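PDB 4W88: xyloglucan-specific endo-beta-1,4-glucanase from Uncultured bacterium, which cleaves internal beta-1,4-glucosidic linkages in the backbone of xyloglucan, a branched plant cell-wall polysaccharide. Local coordinates for residues D1-N11 with L210-L222. The protein carries 1 engineered substitution. Numbering follows the deposited sequence.
Sequences DRSRVFDILSN and LEIPSDPNIAVAL
NH1 of R2 hydrogen-bonds D215 O at 2.9 Å and, at 2.8 Å from the same nitrogen, a bridging water. That water in turn donates hydrogen bonds to P216 O and I218 O, so one molecule ties the guanidinium to the start of strand 218-223. The setting is the (beta/alpha)8 (TIM) barrel of glycoside hydrolase family 5, in which the short helix 3-9 lies across the N-terminal end of the barrel, beside the sixth strand and the turn leading into it. R2, at the N-cap position of the helix, reaches that turn with CG anti to its carbonyl carbon (chi1 -62°) and the chain extended from CG to NE. NH2 reaches P213 O at 2.9 Å by a straighter bond (162° at the hydrogen), lying in the carbonyl plane and near the guanidinium plane, whereas D215 O is tilted out of the latter. I212 CG2 packs over one guanidinium face, 3.8 Å from NH2. A leucine replacing R2 would probably leave P213 O and D215 O without these donors and the water without the N-H it accepts, costing the turn its polar tie to the helix start. Farther along the helix, R4 NH1 makes a weak bond to N217 OD1, an edge-on approach with the guanidinium and amide planes 84° apart; the stronger partner of R4 NH1 is D190 O, and I8 CD1 lies over one guanidinium face. D215 OD1 accepts N217 N in an Asx turn, while OD2 forms a salt bridge with R182 of helix 164-182, so the residue offering its carbonyl to R2 is also held through its side chain. Buried V5 packs against the strand start: its CG2 sits 3.6 Å from P216 O, and its CG1 meets A219 CB at 4.3 Å.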
# COMPACT_ATOMS: atom_id res chain seq x y z
N ASP A 1 4.09 4.55 -24.18
CA ASP A 1 4.32 5.80 -23.45
C ASP A 1 3.49 5.78 -22.17
O ASP A 1 2.26 5.94 -22.17
CB ASP A 1 3.93 7.01 -24.30
CG ASP A 1 4.32 8.32 -23.66
OD1 ASP A 1 4.90 8.28 -22.57
OD2 ASP A 1 4.06 9.40 -24.21
N ARG A 2 4.18 5.57 -21.07
CA ARG A 2 3.59 5.62 -19.72
C ARG A 2 3.96 6.90 -18.95
O ARG A 2 3.84 6.98 -17.72
CB ARG A 2 4.06 4.42 -18.97
CG ARG A 2 3.60 3.13 -19.63
CD ARG A 2 4.23 1.92 -18.99
NE ARG A 2 3.85 0.73 -19.75
CZ ARG A 2 2.70 0.07 -19.61
NH1 ARG A 2 1.76 0.48 -18.79
NH2 ARG A 2 2.46 -0.98 -20.36
N SER A 3 4.35 7.93 -19.66
CA SER A 3 4.94 9.06 -18.99
C SER A 3 3.91 9.87 -18.16
O SER A 3 4.28 10.52 -17.21
CB SER A 3 5.66 9.92 -20.01
OG SER A 3 4.73 10.39 -20.90
N ARG A 4 2.62 9.83 -18.51
CA ARG A 4 1.60 10.43 -17.62
C ARG A 4 1.65 9.94 -16.17
O ARG A 4 1.56 10.71 -15.22
CB ARG A 4 0.21 10.15 -18.16
CG ARG A 4 -0.85 10.84 -17.38
CD ARG A 4 -2.11 11.08 -18.20
NE ARG A 4 -3.16 11.55 -17.30
CZ ARG A 4 -3.90 10.74 -16.56
NH1 ARG A 4 -3.61 9.47 -16.56
NH2 ARG A 4 -4.81 11.21 -15.72
N VAL A 5 1.83 8.64 -16.01
CA VAL A 5 1.89 8.04 -14.67
C VAL A 5 3.17 8.54 -13.96
O VAL A 5 3.12 8.97 -12.82
CB VAL A 5 1.91 6.52 -14.68
CG1 VAL A 5 2.04 5.99 -13.27
CG2 VAL A 5 0.65 5.99 -15.34
N PHE A 6 4.29 8.54 -14.66
CA PHE A 6 5.55 9.07 -14.09
C PHE A 6 5.39 10.54 -13.68
O PHE A 6 5.82 10.93 -12.59
CB PHE A 6 6.71 8.89 -15.05
CG PHE A 6 7.21 7.47 -15.17
CD1 PHE A 6 7.88 6.84 -14.14
CD2 PHE A 6 7.06 6.76 -16.36
CE1 PHE A 6 8.36 5.55 -14.28
CE2 PHE A 6 7.52 5.45 -16.49
CZ PHE A 6 8.21 4.85 -15.48
N ASP A 7 4.71 11.33 -14.50
CA ASP A 7 4.52 12.73 -14.13
C ASP A 7 3.71 12.92 -12.91
O ASP A 7 4.09 13.69 -12.06
CB ASP A 7 3.85 13.51 -15.26
CG ASP A 7 4.75 13.68 -16.40
OD1 ASP A 7 6.00 13.43 -16.36
OD2 ASP A 7 4.21 14.20 -17.41
N ILE A 8 2.61 12.17 -12.80
CA ILE A 8 1.79 12.24 -11.59
C ILE A 8 2.61 11.86 -10.36
O ILE A 8 2.65 12.63 -9.40
CB ILE A 8 0.53 11.37 -11.70
CG1 ILE A 8 -0.42 12.02 -12.71
CG2 ILE A 8 -0.16 11.22 -10.39
CD1 ILE A 8 -1.53 11.11 -13.21
N LEU A 9 3.28 10.71 -10.40
CA LEU A 9 4.03 10.24 -9.23
C LEU A 9 5.17 11.22 -8.86
O LEU A 9 5.52 11.28 -7.68
CB LEU A 9 4.61 8.87 -9.51
CG LEU A 9 3.58 7.74 -9.68
CD1 LEU A 9 4.23 6.46 -10.20
CD2 LEU A 9 2.84 7.47 -8.35
N SER A 10 5.76 11.92 -9.83
CA SER A 10 6.86 12.83 -9.53
C SER A 10 6.49 13.96 -8.59
O SER A 10 7.36 14.60 -8.03
CB SER A 10 7.45 13.43 -10.81
OG SER A 10 6.59 14.39 -11.42
N ASN A 11 5.19 14.22 -8.45
CA ASN A 11 4.69 15.25 -7.53
C ASN A 11 4.75 14.85 -6.06
O ASN A 11 4.56 15.70 -5.19
CB ASN A 11 3.26 15.66 -7.93
CG ASN A 11 3.23 16.36 -9.22
OD1 ASN A 11 3.75 17.47 -9.32
ND2 ASN A 11 2.77 15.68 -10.27
N LEU A 210 5.22 -11.63 -13.67
CA LEU A 210 4.19 -10.59 -13.63
C LEU A 210 3.87 -10.11 -15.03
O LEU A 210 4.73 -9.63 -15.74
CB LEU A 210 4.65 -9.38 -12.83
CG LEU A 210 3.64 -8.23 -12.67
CD1 LEU A 210 2.50 -8.60 -11.74
CD2 LEU A 210 4.35 -7.02 -12.15
N GLU A 211 2.62 -10.22 -15.42
CA GLU A 211 2.15 -9.69 -16.71
C GLU A 211 1.97 -8.21 -16.62
O GLU A 211 1.39 -7.70 -15.65
CB GLU A 211 0.81 -10.31 -17.04
CG GLU A 211 0.32 -10.03 -18.41
CD GLU A 211 -0.98 -10.75 -18.69
OE1 GLU A 211 -1.25 -11.83 -18.09
OE2 GLU A 211 -1.74 -10.18 -19.49
N ILE A 212 2.49 -7.49 -17.61
CA ILE A 212 2.35 -6.05 -17.59
C ILE A 212 1.19 -5.67 -18.50
O ILE A 212 1.24 -5.88 -19.71
CB ILE A 212 3.63 -5.37 -18.11
CG1 ILE A 212 4.87 -5.87 -17.35
CG2 ILE A 212 3.48 -3.86 -18.12
CD1 ILE A 212 4.80 -5.64 -15.86
N PRO A 213 0.16 -5.03 -17.96
CA PRO A 213 -0.94 -4.61 -18.82
C PRO A 213 -0.56 -3.65 -19.93
O PRO A 213 0.31 -2.79 -19.75
CB PRO A 213 -1.85 -3.87 -17.85
CG PRO A 213 -1.50 -4.42 -16.50
CD PRO A 213 -0.05 -4.57 -16.58
N SER A 214 -1.23 -3.79 -21.07
CA SER A 214 -1.05 -2.80 -22.13
C SER A 214 -1.66 -1.42 -21.74
O SER A 214 -1.31 -0.37 -22.35
CB SER A 214 -1.56 -3.34 -23.47
OG SER A 214 -2.94 -3.64 -23.30
N ASP A 215 -2.54 -1.35 -20.75
CA ASP A 215 -3.12 -0.06 -20.31
C ASP A 215 -1.95 0.85 -19.90
O ASP A 215 -1.10 0.46 -19.11
CB ASP A 215 -4.05 -0.34 -19.16
CG ASP A 215 -4.83 0.85 -18.69
OD1 ASP A 215 -4.25 1.89 -18.37
OD2 ASP A 215 -6.03 0.66 -18.52
N PRO A 216 -1.92 2.06 -20.46
CA PRO A 216 -0.74 2.95 -20.22
C PRO A 216 -0.78 3.68 -18.89
O PRO A 216 0.20 4.34 -18.53
CB PRO A 216 -0.84 3.95 -21.36
CG PRO A 216 -2.32 3.99 -21.68
CD PRO A 216 -2.87 2.62 -21.43
N ASN A 217 -1.92 3.55 -18.19
CA ASN A 217 -2.15 4.25 -16.92
C ASN A 217 -2.16 3.34 -15.70
O ASN A 217 -3.02 3.45 -14.82
CB ASN A 217 -3.40 5.13 -16.99
CG ASN A 217 -3.20 6.27 -17.96
OD1 ASN A 217 -2.29 7.04 -17.84
ND2 ASN A 217 -4.06 6.38 -18.92
N ILE A 218 -1.10 2.53 -15.64
CA ILE A 218 -0.90 1.65 -14.52
C ILE A 218 0.44 1.86 -13.87
O ILE A 218 1.38 2.46 -14.44
CB ILE A 218 -1.12 0.18 -14.91
CG1 ILE A 218 -0.05 -0.33 -15.87
CG2 ILE A 218 -2.49 -0.02 -15.45
CD1 ILE A 218 1.26 -0.77 -15.21
N ALA A 219 0.54 1.35 -12.64
CA ALA A 219 1.84 1.24 -11.95
C ALA A 219 1.83 -0.11 -11.21
O ALA A 219 0.78 -0.69 -10.99
CB ALA A 219 2.06 2.40 -10.94
N VAL A 220 3.02 -0.53 -10.84
CA VAL A 220 3.25 -1.76 -10.10
C VAL A 220 3.70 -1.44 -8.64
O VAL A 220 4.67 -0.69 -8.45
CB VAL A 220 4.27 -2.67 -10.76
CG1 VAL A 220 4.47 -3.93 -9.91
CG2 VAL A 220 3.80 -3.02 -12.19
N ALA A 221 2.95 -1.96 -7.67
CA ALA A 221 3.19 -1.81 -6.27
C ALA A 221 3.95 -3.05 -5.75
O ALA A 221 3.66 -4.23 -6.10
CB ALA A 221 1.89 -1.65 -5.51
N LEU A 222 4.94 -2.72 -4.92
CA LEU A 222 5.73 -3.67 -4.14
C LEU A 222 5.80 -3.24 -2.70
O LEU A 222 5.70 -2.07 -2.42
CB LEU A 222 7.16 -3.82 -4.75
CG LEU A 222 7.13 -4.22 -6.21
CD1 LEU A 222 8.50 -4.03 -6.77
CD2 LEU A 222 6.64 -5.68 -6.43
O HOH W 1 1.77 2.72 -17.11